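Local structure of hypothetical protein PH0107 (Pyrococcus horikoshii, 2YZI) at residues K15-S23 with F36-D46; M3-Y12 with N86-L95. The protein is of unknown function but, as a tandem CBS-domain protein, may bind adenosine-type ligands, as many other CBS proteins do. All coordinates share one frame; numbering follows the deposited sequence.

In the fold
Two successive parts of the N-terminal region serve different ends of the molecule. In contact 2, residues 3-12 lie against the start of helix 91-101, in the second CBS domain; the chain then runs on to contact 1, where residues 15-23 enter the sheet of the first CBS domain beside strand 40-44. The contact centres are about 23 Å apart, on opposite sides of the chain's centre, at about 8 Å from it for contact 1 and 16 Å for contact 2. One N-terminal length of chain therefore touches both CBS domains in turn. Paired CBS domains in related proteins often bind nucleotides in the clefts between them; whether this protein does the same is an inference from its family.

Contact 1: residues K15-S23 with F36-D46; sequences KKLLGVKPS and FDVGSLVVIND
K16 reaches from its CB, directed toward F36-D46, along V38: CG and CD slide past the methyl V38 CG1, CE nears the backbone carbonyl of F36, and NZ ends on F36 O at 2.8 Å, in the carbonyl plane and on a lone pair. A lysine suits this place, since its apolar stem covers a valine while its amine satisfies the carbonyl just beyond a helix. Next to it L18 CD2 packs on F36 CD2 (3.5 Å), its side chain nearly perpendicular to that of F36. From here the strands run parallel, V20 N bonding V42 O at 3.1 Å and V20 O taking I44 N at 3.0 Å. I44 CD1 sits 3.8 Å from G19 CA, where a CB on G19 would clash with it, which suits glycine. Beyond the strand, P22 CG rests on V43 CG1 (3.7 Å), the methyl that chi1 of -176° sets anti to the backbone N. With an alanine in place of P22, the loss of CG and CD would probably leave a gap beside V43 CG1. In this beta-alpha-beta crossover, helix 26-35 covers L18, V20 and L41, while L17 and V42 face L107 of strand 105-110; strand 50-55 flanks 40-44 on its other edge.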
# COMPACT_ATOMS: atom_id res chain seq x y z
N LYS B 15 -16.93 1.81 -1.28
CA LYS B 15 -17.58 1.19 -2.44
C LYS B 15 -16.62 1.26 -3.63
O LYS B 15 -16.82 0.59 -4.64
CB LYS B 15 -18.87 1.92 -2.81
CG LYS B 15 -20.09 1.60 -1.95
CD LYS B 15 -20.60 0.18 -2.20
CE LYS B 15 -21.94 -0.04 -1.50
NZ LYS B 15 -22.44 -1.43 -1.70
N LYS B 16 -15.60 2.10 -3.50
CA LYS B 16 -14.61 2.30 -4.55
C LYS B 16 -13.85 1.01 -4.87
O LYS B 16 -12.68 0.86 -4.52
CB LYS B 16 -13.63 3.40 -4.11
CG LYS B 16 -12.57 3.75 -5.14
CD LYS B 16 -11.52 4.66 -4.52
CE LYS B 16 -11.50 6.02 -5.18
NZ LYS B 16 -11.21 5.89 -6.63
N LEU B 17 -14.52 0.09 -5.56
CA LEU B 17 -13.92 -1.19 -5.93
C LEU B 17 -13.96 -1.34 -7.45
O LEU B 17 -15.02 -1.55 -8.03
CB LEU B 17 -14.71 -2.32 -5.26
CG LEU B 17 -14.57 -3.77 -5.74
CD1 LEU B 17 -13.12 -4.20 -5.74
CD2 LEU B 17 -15.41 -4.65 -4.82
N LEU B 18 -12.81 -1.21 -8.09
CA LEU B 18 -12.76 -1.31 -9.54
C LEU B 18 -12.43 -2.68 -10.08
O LEU B 18 -11.65 -3.43 -9.51
CB LEU B 18 -11.77 -0.29 -10.11
CG LEU B 18 -12.27 1.16 -10.09
CD1 LEU B 18 -12.19 1.70 -8.67
CD2 LEU B 18 -11.45 2.00 -11.02
N GLY B 19 -13.04 -2.99 -11.22
CA GLY B 19 -12.81 -4.27 -11.85
C GLY B 19 -12.35 -4.14 -13.28
O GLY B 19 -12.58 -3.12 -13.94
N VAL B 20 -11.67 -5.17 -13.76
CA VAL B 20 -11.19 -5.22 -15.13
C VAL B 20 -11.55 -6.60 -15.65
O VAL B 20 -11.81 -7.51 -14.87
CB VAL B 20 -9.65 -5.03 -15.21
CG1 VAL B 20 -9.28 -3.63 -14.72
CG2 VAL B 20 -8.94 -6.09 -14.37
N LYS B 21 -11.59 -6.75 -16.97
CA LYS B 21 -11.90 -8.05 -17.54
C LYS B 21 -10.62 -8.89 -17.52
O LYS B 21 -9.52 -8.36 -17.36
CB LYS B 21 -12.43 -7.90 -18.97
CG LYS B 21 -13.78 -7.21 -19.04
CD LYS B 21 -14.35 -7.26 -20.45
CE LYS B 21 -15.74 -6.64 -20.50
NZ LYS B 21 -16.69 -7.33 -19.58
N PRO B 22 -10.75 -10.22 -17.67
CA PRO B 22 -9.59 -11.12 -17.67
C PRO B 22 -8.58 -10.82 -18.76
O PRO B 22 -7.38 -11.05 -18.58
CB PRO B 22 -10.23 -12.50 -17.85
CG PRO B 22 -11.59 -12.32 -17.27
CD PRO B 22 -12.00 -10.97 -17.77
N SER B 23 -9.06 -10.33 -19.89
CA SER B 23 -8.20 -10.02 -21.03
C SER B 23 -7.45 -8.68 -20.88
O SER B 23 -6.57 -8.37 -21.68
CB SER B 23 -9.01 -10.01 -22.33
OG SER B 23 -9.90 -8.91 -22.38
N PHE B 36 -7.27 5.93 -10.60
CA PHE B 36 -8.24 5.92 -9.51
C PHE B 36 -7.69 5.70 -8.11
O PHE B 36 -8.45 5.49 -7.16
CB PHE B 36 -9.34 4.92 -9.84
CG PHE B 36 -10.29 5.42 -10.89
CD1 PHE B 36 -11.25 6.37 -10.57
CD2 PHE B 36 -10.18 4.99 -12.20
CE1 PHE B 36 -12.09 6.90 -11.55
CE2 PHE B 36 -11.02 5.51 -13.19
CZ PHE B 36 -11.97 6.47 -12.86
N ASP B 37 -6.37 5.74 -7.98
CA ASP B 37 -5.73 5.62 -6.68
C ASP B 37 -6.06 4.38 -5.85
O ASP B 37 -6.31 4.50 -4.64
CB ASP B 37 -6.05 6.87 -5.87
CG ASP B 37 -4.94 7.26 -4.94
OD1 ASP B 37 -3.85 7.63 -5.44
OD2 ASP B 37 -5.14 7.21 -3.71
N VAL B 38 -6.07 3.21 -6.47
CA VAL B 38 -6.35 1.98 -5.73
C VAL B 38 -5.19 0.99 -5.85
O VAL B 38 -4.51 0.94 -6.88
CB VAL B 38 -7.65 1.31 -6.22
CG1 VAL B 38 -8.84 2.20 -5.90
CG2 VAL B 38 -7.58 1.03 -7.71
N GLY B 39 -4.96 0.22 -4.79
CA GLY B 39 -3.86 -0.72 -4.80
C GLY B 39 -4.21 -2.11 -5.31
O GLY B 39 -3.34 -2.97 -5.43
N SER B 40 -5.48 -2.32 -5.62
CA SER B 40 -5.93 -3.62 -6.09
C SER B 40 -7.07 -3.54 -7.08
O SER B 40 -7.67 -2.49 -7.28
CB SER B 40 -6.35 -4.50 -4.90
OG SER B 40 -7.44 -3.93 -4.19
N LEU B 41 -7.38 -4.68 -7.68
CA LEU B 41 -8.45 -4.79 -8.65
C LEU B 41 -9.02 -6.20 -8.61
O LEU B 41 -8.29 -7.16 -8.39
CB LEU B 41 -7.91 -4.51 -10.06
CG LEU B 41 -7.42 -3.11 -10.44
CD1 LEU B 41 -6.78 -3.17 -11.82
CD2 LEU B 41 -8.59 -2.12 -10.45
N VAL B 42 -10.33 -6.31 -8.81
CA VAL B 42 -10.97 -7.61 -8.90
C VAL B 42 -11.13 -7.80 -10.40
O VAL B 42 -11.13 -6.83 -11.15
CB VAL B 42 -12.38 -7.61 -8.27
CG1 VAL B 42 -12.27 -7.53 -6.75
CG2 VAL B 42 -13.20 -6.44 -8.82
N VAL B 43 -11.23 -9.05 -10.83
CA VAL B 43 -11.40 -9.36 -12.24
C VAL B 43 -12.77 -9.99 -12.43
O VAL B 43 -13.12 -10.94 -11.72
CB VAL B 43 -10.32 -10.35 -12.71
CG1 VAL B 43 -10.45 -10.59 -14.23
CG2 VAL B 43 -8.94 -9.82 -12.35
N ILE B 44 -13.54 -9.47 -13.37
CA ILE B 44 -14.90 -9.96 -13.61
C ILE B 44 -15.08 -10.61 -14.98
O ILE B 44 -14.60 -10.09 -15.99
CB ILE B 44 -15.90 -8.79 -13.48
CG1 ILE B 44 -15.93 -8.30 -12.04
CG2 ILE B 44 -17.28 -9.21 -13.91
CD1 ILE B 44 -14.67 -7.60 -11.61
N ASN B 45 -15.75 -11.76 -15.02
CA ASN B 45 -15.98 -12.44 -16.30
C ASN B 45 -17.17 -11.79 -17.03
O ASN B 45 -17.79 -10.87 -16.50
CB ASN B 45 -16.25 -13.94 -16.10
CG ASN B 45 -17.51 -14.20 -15.29
OD1 ASN B 45 -18.50 -13.48 -15.40
ND2 ASN B 45 -17.47 -15.26 -14.49
N ASP B 46 -17.48 -12.28 -18.23
CA ASP B 46 -18.57 -11.71 -19.03
C ASP B 46 -19.96 -11.81 -18.42
O ASP B 46 -20.88 -11.16 -18.90
CB ASP B 46 -18.59 -12.33 -20.43
CG ASP B 46 -17.33 -12.03 -21.22
OD1 ASP B 46 -16.88 -10.86 -21.20
OD2 ASP B 46 -16.79 -12.95 -21.87
O HOH W 1 -10.55 -1.53 -6.79

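Contact 2: residues M3-Y12 with N86-L95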
# COMPACT_ATOMS: atom_id res chain seq x y z
N MSE B 3 -12.24 6.28 15.32
CA MSE B 3 -12.51 4.85 14.99
C MSE B 3 -12.69 3.98 16.23
O MSE B 3 -12.02 4.18 17.26
CB MSE B 3 -11.38 4.28 14.12
CG MSE B 3 -9.99 4.48 14.68
SE MSE B 3 -8.65 3.57 13.62
CE MSE B 3 -8.22 2.11 14.82
N ASP B 4 -13.58 3.01 16.12
CA ASP B 4 -13.92 2.10 17.20
C ASP B 4 -13.71 0.65 16.77
O ASP B 4 -14.42 0.15 15.91
CB ASP B 4 -15.37 2.34 17.61
CG ASP B 4 -15.88 1.33 18.62
OD1 ASP B 4 -15.05 0.71 19.30
OD2 ASP B 4 -17.12 1.18 18.73
N MSE B 5 -12.73 -0.01 17.38
CA MSE B 5 -12.39 -1.40 17.08
C MSE B 5 -13.58 -2.34 17.26
O MSE B 5 -13.57 -3.46 16.75
CB MSE B 5 -11.25 -1.86 17.98
CG MSE B 5 -10.01 -1.01 17.87
SE MSE B 5 -9.07 -1.32 16.21
CE MSE B 5 -7.84 -2.68 16.87
N LYS B 6 -14.59 -1.89 17.98
CA LYS B 6 -15.78 -2.70 18.24
C LYS B 6 -16.81 -2.59 17.13
O LYS B 6 -17.58 -3.53 16.90
CB LYS B 6 -16.42 -2.29 19.57
CG LYS B 6 -15.52 -2.48 20.78
CD LYS B 6 -16.13 -1.83 22.02
CE LYS B 6 -15.17 -1.86 23.21
NZ LYS B 6 -14.81 -3.24 23.66
N ALA B 7 -16.83 -1.46 16.43
CA ALA B 7 -17.79 -1.21 15.36
C ALA B 7 -17.61 -2.11 14.13
O ALA B 7 -16.51 -2.50 13.79
CB ALA B 7 -17.72 0.25 14.94
N PRO B 8 -18.72 -2.42 13.44
CA PRO B 8 -18.70 -3.27 12.24
C PRO B 8 -17.88 -2.63 11.13
O PRO B 8 -17.94 -1.41 10.93
CB PRO B 8 -20.17 -3.36 11.87
CG PRO B 8 -20.68 -2.02 12.26
CD PRO B 8 -20.05 -1.83 13.63
N ILE B 9 -17.15 -3.46 10.39
CA ILE B 9 -16.30 -2.96 9.31
C ILE B 9 -17.08 -2.19 8.26
O ILE B 9 -16.53 -1.38 7.53
CB ILE B 9 -15.52 -4.11 8.60
CG1 ILE B 9 -14.32 -3.53 7.85
CG2 ILE B 9 -16.42 -4.84 7.60
CD1 ILE B 9 -13.29 -2.91 8.75
N LYS B 10 -18.38 -2.43 8.19
CA LYS B 10 -19.18 -1.75 7.19
C LYS B 10 -19.17 -0.23 7.30
O LYS B 10 -19.52 0.45 6.35
CB LYS B 10 -20.62 -2.27 7.19
CG LYS B 10 -21.37 -2.16 8.51
CD LYS B 10 -22.74 -2.84 8.35
CE LYS B 10 -23.60 -2.71 9.58
NZ LYS B 10 -24.91 -3.40 9.37
N VAL B 11 -18.74 0.30 8.44
CA VAL B 11 -18.72 1.75 8.59
C VAL B 11 -17.42 2.39 8.09
O VAL B 11 -17.37 3.58 7.80
CB VAL B 11 -18.96 2.19 10.06
CG1 VAL B 11 -20.02 1.31 10.69
CG2 VAL B 11 -17.67 2.15 10.85
N TYR B 12 -16.37 1.58 7.96
CA TYR B 12 -15.09 2.10 7.50
C TYR B 12 -14.76 1.66 6.07
O TYR B 12 -13.82 2.17 5.46
CB TYR B 12 -13.98 1.64 8.43
CG TYR B 12 -14.25 1.92 9.89
CD1 TYR B 12 -14.26 3.22 10.39
CD2 TYR B 12 -14.49 0.87 10.78
CE1 TYR B 12 -14.50 3.47 11.74
CE2 TYR B 12 -14.73 1.10 12.13
CZ TYR B 12 -14.73 2.41 12.60
OH TYR B 12 -14.96 2.64 13.94
N ASN B 86 -16.81 -10.15 6.74
CA ASN B 86 -18.22 -9.84 6.65
C ASN B 86 -18.50 -8.38 7.07
O ASN B 86 -17.78 -7.82 7.90
CB ASN B 86 -18.98 -10.82 7.53
CG ASN B 86 -20.46 -10.64 7.44
OD1 ASN B 86 -21.06 -9.86 8.19
ND2 ASN B 86 -21.08 -11.36 6.51
N VAL B 87 -19.54 -7.78 6.49
CA VAL B 87 -19.88 -6.39 6.81
C VAL B 87 -20.01 -6.13 8.31
O VAL B 87 -19.70 -5.05 8.79
CB VAL B 87 -21.21 -5.94 6.13
CG1 VAL B 87 -21.05 -5.91 4.63
CG2 VAL B 87 -22.35 -6.88 6.51
N ASN B 88 -20.47 -7.14 9.05
CA ASN B 88 -20.65 -7.01 10.49
C ASN B 88 -19.44 -7.35 11.35
O ASN B 88 -19.48 -7.15 12.56
CB ASN B 88 -21.85 -7.85 10.94
CG ASN B 88 -23.16 -7.28 10.46
OD1 ASN B 88 -24.10 -8.02 10.18
ND2 ASN B 88 -23.24 -5.96 10.39
N THR B 89 -18.37 -7.86 10.74
CA THR B 89 -17.15 -8.18 11.46
C THR B 89 -16.59 -6.87 12.00
O THR B 89 -16.39 -5.93 11.25
CB THR B 89 -16.07 -8.79 10.51
OG1 THR B 89 -16.58 -9.95 9.86
CG2 THR B 89 -14.81 -9.15 11.30
N PRO B 90 -16.33 -6.79 13.32
CA PRO B 90 -15.79 -5.57 13.92
C PRO B 90 -14.39 -5.23 13.43
O PRO B 90 -13.55 -6.11 13.21
CB PRO B 90 -15.82 -5.88 15.42
CG PRO B 90 -15.61 -7.36 15.45
CD PRO B 90 -16.54 -7.82 14.34
N LEU B 91 -14.14 -3.93 13.27
CA LEU B 91 -12.87 -3.42 12.80
C LEU B 91 -11.64 -4.17 13.33
O LEU B 91 -10.80 -4.62 12.55
CB LEU B 91 -12.75 -1.94 13.16
CG LEU B 91 -11.43 -1.26 12.79
CD1 LEU B 91 -11.23 -1.36 11.29
CD2 LEU B 91 -11.44 0.20 13.23
N GLY B 92 -11.54 -4.28 14.65
CA GLY B 92 -10.42 -4.96 15.27
C GLY B 92 -10.11 -6.33 14.69
O GLY B 92 -8.96 -6.61 14.36
N GLU B 93 -11.13 -7.17 14.59
CA GLU B 93 -10.98 -8.51 14.04
C GLU B 93 -10.57 -8.48 12.56
O GLU B 93 -9.83 -9.36 12.09
CB GLU B 93 -12.29 -9.30 14.19
CG GLU B 93 -12.68 -9.57 15.64
CD GLU B 93 -13.99 -10.33 15.77
OE1 GLU B 93 -14.17 -11.33 15.05
OE2 GLU B 93 -14.84 -9.94 16.61
N VAL B 94 -11.04 -7.47 11.84
CA VAL B 94 -10.68 -7.33 10.43
C VAL B 94 -9.20 -6.99 10.34
O VAL B 94 -8.47 -7.57 9.53
CB VAL B 94 -11.53 -6.24 9.75
CG1 VAL B 94 -10.97 -5.92 8.36
CG2 VAL B 94 -12.97 -6.71 9.64
N LEU B 95 -8.75 -6.07 11.19
CA LEU B 95 -7.35 -5.68 11.22
C LEU B 95 -6.46 -6.89 11.53
O LEU B 95 -5.42 -7.10 10.90
CB LEU B 95 -7.12 -4.60 12.27
CG LEU B 95 -7.09 -3.15 11.80
CD1 LEU B 95 -8.29 -2.85 10.94
CD2 LEU B 95 -7.03 -2.22 13.01
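A7 O is gripped twice by the start of the helix: L91 N donates to it at 2.8 Å, almost in line with the carbonyl (C=O...N 167°), and P90 CA adds a C-H...O contact at 3.2 Å. M5 O takes the next amide, G92 N, at 3.0 Å. First-turn amides have no acceptor within their own helix, and here the N-terminal loop supplies it; P90, with no N-H to satisfy, fits the N-cap position. On the other side of P90 the donor and acceptor roles reverse, I9 N giving to T89 O at 2.7 Å. With L91 CG anti to the backbone N (chi1 178°), the branch points into the N-terminal loop, L91 CD1 meeting I9 CD1 at 3.6 Å and L91 CD2 meeting Y12 CE2 at 3.6 Å. The Y12 hydroxyl accepts from D4 N at 2.6 Å, nearly straight at 173°. I9 also packs on V94, a branched pair suited to a buried seam. I9 touches I108 of strand 105-110 and F118 of strand 113-119 as well, and V94 touches I106; A126 of helix 120-127 touches Y12, and S127 of the second subunit packs on M5 and L95.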